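Local atomic coordinates of prolyl-tRNA synthetase (Naegleria fowleri, PDB entry 6UYH), a protein that binds halofuginone together with an ATP analogue and probably catalyses the ATP-dependent attachment of proline to its cognate tRNA. Residues V71-F76 / N143-V148. Numbering follows the deposited sequence. Where two conformers were deposited one is given.
Sequences VQNVMF and NQWTNV
V71 lays CG1 on CB of N143 at 3.6 Å, its CG1 branch anti to the backbone N (chi1 -177°); both residues also pack on I66 of helix 49-67. Two backbone bonds then hold N143 in the parallel pattern around N73: its N-H goes to Q72 O, and its carbonyl takes V74 N-H at 2.9 Å. The bridged residue N73 adds a CA-H...O contact to that same carbonyl. The N73 and N143 side chains run side by side, pointing the same way. ND2 of N143 donates almost straight (170°) to OD1 of N73 over 3.0 Å, yet approaches from above that carbonyl plane, the two amides being twisted 46° apart. ND2 of N73 sits at the indole edge of W145 and bonds to E56 of the second subunit; OD1 of N143 accepts a hydrogen bond from NE2 of Q168, and NE1 of W145 donates one to OD1 of D63.

Past V74 direct backbone pairing gives way to a water and a side chain. The water accepts from W145 N and donates to V74 O. M75, bent at chi2 and chi3, sets SD 3.6 Å from CG2 of T146 and CE against W145 O. F76 N-H is caught by OE1 of Q144 at 2.8 Å, in the carbonyl plane, while NE2 of Q144 bonds to E169.

Within the class II synthetase fold, short strand 72-73 thus joins long strand 140-149 through one parallel bridge, at the dimer interface, where V74 packs on F47 of the second subunit. The buried N143 and Q144 amides each have both ends satisfied.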
# COMPACT_ATOMS: atom_id res chain seq x y z
N VAL A 71 2.56 -14.95 8.70
CA VAL A 71 1.63 -13.83 8.74
C VAL A 71 1.16 -13.54 7.32
O VAL A 71 1.94 -13.63 6.37
CB VAL A 71 2.30 -12.59 9.36
CG1 VAL A 71 1.29 -11.43 9.46
CG2 VAL A 71 2.88 -12.91 10.75
N GLN A 72 -0.12 -13.20 7.17
CA GLN A 72 -0.70 -12.90 5.86
C GLN A 72 -1.26 -11.49 5.82
O GLN A 72 -1.86 -11.01 6.79
CB GLN A 72 -1.83 -13.88 5.52
CG GLN A 72 -1.47 -15.33 5.64
CD GLN A 72 -2.66 -16.21 5.28
OE1 GLN A 72 -2.78 -16.66 4.15
NE2 GLN A 72 -3.55 -16.42 6.25
N ASN A 73 -1.10 -10.82 4.66
CA ASN A 73 -1.61 -9.45 4.53
C ASN A 73 -3.09 -9.45 4.17
O ASN A 73 -3.56 -10.31 3.41
CB ASN A 73 -0.83 -8.67 3.47
CG ASN A 73 0.57 -8.32 3.91
OD1 ASN A 73 0.91 -8.47 5.09
ND2 ASN A 73 1.39 -7.83 2.98
N VAL A 74 -3.81 -8.48 4.71
CA VAL A 74 -5.24 -8.29 4.49
C VAL A 74 -5.50 -6.81 4.27
O VAL A 74 -4.59 -5.98 4.30
CB VAL A 74 -6.07 -8.79 5.69
CG1 VAL A 74 -5.90 -10.29 5.86
CG2 VAL A 74 -5.67 -8.04 6.97
N MET A 75 -6.78 -6.45 4.07
CA MET A 75 -7.17 -5.05 4.15
C MET A 75 -8.58 -4.95 4.73
O MET A 75 -9.55 -5.36 4.08
CB MET A 75 -7.12 -4.35 2.79
CG MET A 75 -7.35 -2.83 2.92
SD MET A 75 -6.15 -2.03 4.00
CE MET A 75 -4.61 -2.54 3.24
N PHE A 76 -8.68 -4.39 5.92
CA PHE A 76 -9.95 -4.08 6.56
C PHE A 76 -10.32 -2.62 6.29
O PHE A 76 -9.48 -1.83 5.84
CB PHE A 76 -9.85 -4.32 8.06
CG PHE A 76 -10.03 -5.76 8.48
CD1 PHE A 76 -9.01 -6.68 8.32
CD2 PHE A 76 -11.21 -6.18 9.08
CE1 PHE A 76 -9.16 -8.01 8.74
CE2 PHE A 76 -11.38 -7.49 9.51
CZ PHE A 76 -10.35 -8.41 9.33
N ASN A 143 -1.83 -9.06 8.95
CA ASN A 143 -1.13 -7.79 8.93
C ASN A 143 -1.76 -6.91 7.87
O ASN A 143 -2.28 -7.41 6.87
CB ASN A 143 0.37 -8.01 8.64
CG ASN A 143 1.12 -6.71 8.46
OD1 ASN A 143 1.38 -6.01 9.44
ND2 ASN A 143 1.47 -6.39 7.21
N GLN A 144 -1.75 -5.60 8.10
CA GLN A 144 -2.15 -4.71 7.01
C GLN A 144 -1.32 -3.44 7.02
O GLN A 144 -0.95 -2.93 8.08
CB GLN A 144 -3.66 -4.37 7.05
CG GLN A 144 -4.18 -3.87 8.38
CD GLN A 144 -5.67 -3.55 8.31
OE1 GLN A 144 -6.40 -4.12 7.50
NE2 GLN A 144 -6.13 -2.64 9.17
N TRP A 145 -1.00 -2.96 5.81
CA TRP A 145 -0.31 -1.69 5.58
C TRP A 145 -1.38 -0.66 5.23
O TRP A 145 -2.01 -0.76 4.17
CB TRP A 145 0.70 -1.83 4.43
CG TRP A 145 1.77 -2.82 4.71
CD1 TRP A 145 1.78 -4.15 4.38
CD2 TRP A 145 3.02 -2.56 5.36
NE1 TRP A 145 2.95 -4.73 4.80
CE2 TRP A 145 3.72 -3.78 5.42
CE3 TRP A 145 3.59 -1.41 5.92
CZ2 TRP A 145 4.98 -3.89 6.01
CZ3 TRP A 145 4.83 -1.51 6.49
CH2 TRP A 145 5.52 -2.75 6.54
N THR A 146 -1.60 0.32 6.12
CA THR A 146 -2.75 1.20 6.01
C THR A 146 -2.39 2.61 6.44
O THR A 146 -1.36 2.85 7.09
CB THR A 146 -3.94 0.74 6.88
OG1 THR A 146 -3.61 0.94 8.26
CG2 THR A 146 -4.26 -0.71 6.70
N ASN A 147 -3.30 3.54 6.13
CA ASN A 147 -3.26 4.86 6.75
C ASN A 147 -4.10 4.89 8.02
O ASN A 147 -5.04 4.11 8.20
CB ASN A 147 -3.72 5.96 5.77
CG ASN A 147 -5.09 5.72 5.18
OD1 ASN A 147 -5.61 4.61 5.20
ND2 ASN A 147 -5.67 6.77 4.63
N VAL A 148 -3.73 5.79 8.93
CA VAL A 148 -4.33 5.91 10.25
C VAL A 148 -4.60 7.39 10.50
O VAL A 148 -3.81 8.24 10.07
CB VAL A 148 -3.38 5.36 11.34
CG1 VAL A 148 -4.13 5.14 12.63
CG2 VAL A 148 -2.71 4.07 10.87
O HOH W 1 -1.97 -4.94 3.74